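Local coordinates for FBP protein (PDB 5OEY) that catalyses the metal-dependent hydrolysis of fructose 1,6-bisphosphate to fructose 6-phosphate and phosphate as a class 1 fructose-1,6-bisphosphatase that assembles into homotetramers, at the interface of chains A and B and the interface of chains A and C. Numbering follows the deposited sequence. Chains: chain A/B/C, FBP protein.

Contact 1: the interface of chains A and B. Residues chain A 193, 195-196; chain B 41, 44, 48.
B:Lys44 and A:Asn195 bury the most surface in this part of the A-B interface of the class 1 fructose-1,6-bisphosphatase tetramer, where the loop after strand 187-193 of chain A lies on helix 27-48 of chain B. B:Lys44 leaves its helix with CG anti to the backbone N (chi1 171°), and its extended chain runs past A:Ile196 and A:Asn195 and so carries NZ to A:Asp193. CB and CD of B:Lys44 lie against the CG2 methyl of A:Ile196, with CD 3.8 Å from CG2, and CG of the lysine rests 4.0 Å from CB of A:Asn195. NZ of B:Lys44 forms a long salt bridge with the carboxylate of A:Asp193, 3.5 Å from OD2; as a hydrogen bond this is weak, and the two side chains cross at about a right angle. Turned back into its own loop, OD1 of A:Asp193 accepts a hydrogen bond from the backbone N of A:Asn195, 3.0 Å away, from above the carboxylate plane. A:Asp193 thereby probably helps to shape the turn that presents A:Asn195.

The amide of A:Asn195 stacks on the guanidinium of B:Arg48, the two planes 28° apart, with ND2 toward the rim of one face. NH2 of B:Arg48 lies 3.2 Å from OD1 of A:Asn195, but its hydrogens are directed away from that oxygen, so the pair belongs to the stack and is not a hydrogen bond. Rotation of the guanidinium is restrained from within chain B: NH1 of B:Arg48 donates, nearly in the guanidinium plane, to the backbone O of B:Lys44 at 2.9 Å. Beyond the lysine, A:Ile196 and B:Val41 lie side by side, CG2 of the isoleucine 4.0 Å from CA of the valine, extending the apolar strip along the helix.

Contact 2: the interface of chains A and C. Residues chain A 47, 129, 174-175; chain C 43, 174-175, 177.
C:Ser175 lies between A:Asn129 and A:Arg47 where chains A and C of the tetramer meet about a two-fold axis. The compact part is the pairing of the 174-175 turns, which follow strand 167-173 in each chain. Having no side chain, A:Gly174 and C:Gly174 let the two backbones approach closely: CA of A:Gly174 lies 4.0 Å from CA of C:Ser175, and the reciprocal pair, A:Ser175 with C:Gly174, is equally near.

Beside this core, the hydroxyl OG of C:Ser175 donates to the side-chain carbonyl OD1 of A:Asn129 at 3.2 Å, approaching almost in line with the C=O bond (174° at the oxygen). A chi1 of 55° turns OG of the serine toward this asparagine. Water 2 joins the same cluster, bridging the backbone N of C:Ser175, at 2.8 Å, to the backbone O of A:Asn129, and it also contacts OG and OD1. Serine and asparagine are thus linked both directly and through solvent.

The side of A:Arg47 is looser. Its side chain is poorly ordered. As modelled it bends at chi3, and the guanidinium of A:Arg47 lays one face over the backbone O of C:Ser175, which sits 3.2 Å above the plane near its centre. That oxygen faces the flat of the group, where it may gain from the positive charge. In this model NH1 of A:Arg47 also forms a long salt bridge, 3.6 Å, to OE2 of C:Glu43, the guanidinium and carboxylate planes turned 50° apart; the disorder of the arginine makes this contact uncertain. The backbone of A:Arg47 reaches chain C through solvent: water 1 lies 2.9 Å from the carbonyl O of A:Arg47 and 3.0 Å from the backbone N of C:Thr177.

Contact 1: the interface of chains A and B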
ATOM      1  N   ASP A 193       2.045  10.386  -3.372  1.00 21.67           N
ATOM      2  CA  ASP A 193       2.202   9.138  -4.105  1.00 22.64           C
ATOM      3  C   ASP A 193       2.390   8.040  -3.092  1.00 21.96           C
ATOM      4  O   ASP A 193       3.484   7.882  -2.566  1.00 21.60           O
ATOM      5  CB  ASP A 193       3.404   9.166  -5.040  1.00 24.75           C
ATOM      6  CG  ASP A 193       3.447   7.949  -5.976  1.00 29.18           C
ATOM      7  OD1 ASP A 193       2.832   6.885  -5.666  1.00 31.67           O
ATOM      8  OD2 ASP A 193       4.100   8.067  -7.040  1.00 32.25           O
ATOM      9  N   ASN A 195       2.887   4.932  -3.432  1.00 23.10           N
ATOM     10  CA  ASN A 195       3.903   3.947  -3.822  1.00 24.92           C
ATOM     11  C   ASN A 195       5.323   4.323  -3.419  1.00 23.44           C
ATOM     12  O   ASN A 195       6.168   3.436  -3.212  1.00 25.40           O
ATOM     13  CB  ASN A 195       3.893   3.697  -5.314  1.00 27.43           C
ATOM     14  CG  ASN A 195       2.571   3.184  -5.795  1.00 30.18           C
ATOM     15  OD1 ASN A 195       1.712   2.920  -4.980  1.00 32.89           O
ATOM     16  ND2 ASN A 195       2.389   3.055  -7.122  1.00 33.54           N
ATOM     17  N   ILE A 196       5.586   5.609  -3.256  1.00 20.46           N
ATOM     18  CA  ILE A 196       6.903   6.051  -2.793  1.00 19.76           C
ATOM     19  C   ILE A 196       6.924   6.925  -1.539  1.00 19.03           C
ATOM     20  O   ILE A 196       7.992   7.364  -1.119  1.00 19.70           O
ATOM     21  CB  ILE A 196       7.672   6.749  -3.942  1.00 19.35           C
ATOM     22  CG1 ILE A 196       6.939   7.983  -4.450  1.00 18.43           C
ATOM     23  CG2 ILE A 196       7.889   5.751  -5.069  1.00 19.85           C
ATOM     24  CD1 ILE A 196       7.767   8.824  -5.379  1.00 18.25           C
TER
ATOM     25  N   VAL B  41      11.874   4.983  -5.122  1.00 15.79           N
ATOM     26  CA  VAL B  41      11.518   4.966  -6.524  1.00 15.76           C
ATOM     27  C   VAL B  41      11.923   3.625  -7.160  1.00 16.69           C
ATOM     28  O   VAL B  41      11.129   3.012  -7.875  1.00 16.76           O
ATOM     29  CB  VAL B  41      12.143   6.171  -7.271  1.00 15.31           C
ATOM     30  CG1 VAL B  41      12.064   6.007  -8.784  1.00 14.89           C
ATOM     31  CG2 VAL B  41      11.443   7.465  -6.856  1.00 15.26           C
ATOM     32  N   LYS B  44       9.689   0.773  -5.901  1.00 23.55           N
ATOM     33  CA  LYS B  44       8.408   0.896  -6.608  1.00 24.51           C
ATOM     34  C   LYS B  44       8.434   0.194  -7.961  1.00 22.67           C
ATOM     35  O   LYS B  44       7.569  -0.619  -8.257  1.00 22.08           O
ATOM     36  CB  LYS B  44       8.069   2.366  -6.839  1.00 28.32           C
ATOM     37  CG  LYS B  44       6.872   2.654  -7.746  1.00 31.41           C
ATOM     38  CD  LYS B  44       6.838   4.091  -8.266  1.00 36.45           C
ATOM     39  CE  LYS B  44       5.627   4.338  -9.177  1.00 41.38           C
ATOM     40  NZ  LYS B  44       5.227   5.773  -9.377  1.00 40.39           N
ATOM     41  N   ARG B  48       6.630  -3.871  -9.346  1.00 29.85           N
ATOM     42  CA  ARG B  48       5.637  -3.948 -10.422  1.00 32.38           C
ATOM     43  C   ARG B  48       6.248  -4.185 -11.816  1.00 32.69           C
ATOM     44  O   ARG B  48       5.528  -4.176 -12.806  1.00 32.85           O
ATOM     45  CB  ARG B  48       4.814  -2.648 -10.445  1.00 35.62           C
ATOM     46  CG  ARG B  48       3.907  -2.404  -9.254  1.00 38.46           C
ATOM     47  CD  ARG B  48       3.455  -0.946  -9.218  1.00 41.78           C
ATOM     48  NE  ARG B  48       2.952  -0.505  -7.911  1.00 42.91           N
ATOM     49  CZ  ARG B  48       3.706  -0.228  -6.831  1.00 43.11           C
ATOM     50  NH1 ARG B  48       5.043  -0.349  -6.814  1.00 40.64           N
ATOM     51  NH2 ARG B  48       3.098   0.163  -5.715  1.00 46.34           N
TER

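Contact 2: the interface of chains A and C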
ATOM      1  N   ARG A  47      -6.756   5.824   7.119  1.00 23.59           N
ATOM      2  CA  ARG A  47      -7.155   4.842   6.102  1.00 25.48           C
ATOM      3  C   ARG A  47      -7.581   3.493   6.714  1.00 25.14           C
ATOM      4  O   ARG A  47      -8.466   2.821   6.179  1.00 22.62           O
ATOM      5  CB  ARG A  47      -6.039   4.683   5.036  1.00 27.99           C
ATOM      6  CG  ARG A  47      -6.414   3.925   3.754  1.00 30.88           C
ATOM      7  CD  ARG A  47      -5.496   4.274   2.541  1.00 35.67           C
ATOM      8  NE  ARG A  47      -5.604   5.636   2.002  1.00 41.81           N
ATOM      9  CZ  ARG A  47      -6.588   6.078   1.205  1.00 44.05           C
ATOM     10  NH1 ARG A  47      -7.624   5.285   0.874  1.00 48.02           N
ATOM     11  NH2 ARG A  47      -6.550   7.328   0.759  1.00 40.64           N
ATOM     12  N   ASN A 129     -16.576   8.851   7.079  1.00 17.34           N
ATOM     13  CA  ASN A 129     -15.649   8.935   5.948  1.00 17.73           C
ATOM     14  C   ASN A 129     -15.774  10.201   5.102  1.00 19.35           C
ATOM     15  O   ASN A 129     -15.595  10.168   3.884  1.00 19.60           O
ATOM     16  CB  ASN A 129     -15.794   7.710   5.057  1.00 17.19           C
ATOM     17  CG  ASN A 129     -14.538   7.400   4.273  1.00 17.04           C
ATOM     18  OD1 ASN A 129     -13.463   7.963   4.494  1.00 16.10           O
ATOM     19  ND2 ASN A 129     -14.677   6.493   3.325  1.00 17.72           N
ATOM     20  N   GLY A 174      -8.447  12.604   1.852  1.00 12.55           N
ATOM     21  CA  GLY A 174      -9.612  12.162   1.103  1.00 13.12           C
ATOM     22  C   GLY A 174      -9.208  10.967   0.258  1.00 13.88           C
ATOM     23  O   GLY A 174      -8.284  10.223   0.635  1.00 13.20           O
ATOM     24  N   SER A 175      -9.868  10.827  -0.900  1.00 14.59           N
ATOM     25  CA  SER A 175      -9.615   9.728  -1.823  1.00 15.27           C
ATOM     26  C   SER A 175      -8.175   9.808  -2.283  1.00 14.90           C
ATOM     27  O   SER A 175      -7.556   8.776  -2.569  1.00 15.29           O
ATOM     28  CB  SER A 175     -10.528   9.771  -3.093  1.00 16.10           C
ATOM     29  OG  SER A 175     -11.787  10.516  -3.003  1.00 17.59           O
TER
ATOM     30  N   GLU C  43     -10.474   2.759  -7.056  1.00 14.65           N
ATOM     31  CA  GLU C  43      -9.780   3.378  -5.924  1.00 17.20           C
ATOM     32  C   GLU C  43      -8.329   3.682  -6.265  1.00 17.70           C
ATOM     33  O   GLU C  43      -7.824   4.769  -5.963  1.00 17.60           O
ATOM     34  CB  GLU C  43      -9.845   2.466  -4.694  1.00 19.23           C
ATOM     35  CG  GLU C  43      -9.448   3.116  -3.369  1.00 22.20           C
ATOM     36  CD  GLU C  43      -7.944   3.304  -3.152  1.00 26.43           C
ATOM     37  OE1 GLU C  43      -7.139   2.385  -3.508  1.00 28.71           O
ATOM     38  OE2 GLU C  43      -7.567   4.415  -2.649  1.00 32.34           O
ATOM     39  N   GLY C 174     -12.907   7.743  -0.084  1.00 13.65           N
ATOM     40  CA  GLY C 174     -12.516   8.852   0.763  1.00 14.10           C
ATOM     41  C   GLY C 174     -11.178   8.520   1.394  1.00 14.69           C
ATOM     42  O   GLY C 174     -10.369   7.764   0.821  1.00 14.27           O
ATOM     43  N   SER C 175     -10.958   9.065   2.592  1.00 15.25           N
ATOM     44  CA  SER C 175      -9.707   8.855   3.334  1.00 15.36           C
ATOM     45  C   SER C 175      -9.553   7.381   3.696  1.00 15.17           C
ATOM     46  O   SER C 175      -8.436   6.895   3.742  1.00 16.27           O
ATOM     47  CB  SER C 175      -9.665   9.742   4.555  1.00 15.51           C
ATOM     48  OG  SER C 175     -10.812   9.512   5.330  1.00 16.51           O
ATOM     49  N   THR C 177     -11.607   3.610   2.289  1.00 14.10           N
ATOM     50  CA  THR C 177     -12.468   3.139   1.208  1.00 14.29           C
ATOM     51  C   THR C 177     -13.517   2.187   1.779  1.00 14.27           C
ATOM     52  O   THR C 177     -13.183   1.104   2.219  1.00 13.82           O
ATOM     53  CB  THR C 177     -11.655   2.454   0.123  1.00 14.26           C
ATOM     54  OG1 THR C 177     -10.663   3.369  -0.356  1.00 15.00           O
ATOM     55  CG2 THR C 177     -12.545   2.043  -1.045  1.00 14.38           C
TER
HETATM   56  O   HOH W   1      -9.544   1.944   3.644  1.00  6.04           O
HETATM   57  O   HOH W   2     -12.824  10.926   3.404  1.00  8.42           O

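The centres of contact 1 and contact 2 lie about 19 Å apart, and helix 27-48 serves both interfaces. Contact 1 uses positions 41, 44 and 48 of this helix from chain B; contact 2 uses position 47 from chain A and position 43 from chain C. Because each interface is two-fold symmetric, every subunit can offer different faces of the same helix to two neighbours, as suits a homotetramer. The helix begins at 27, among residues that bind AMP, so a shift of it on nucleotide binding could plausibly be felt at both interfaces, though this structure alone does not show such a movement.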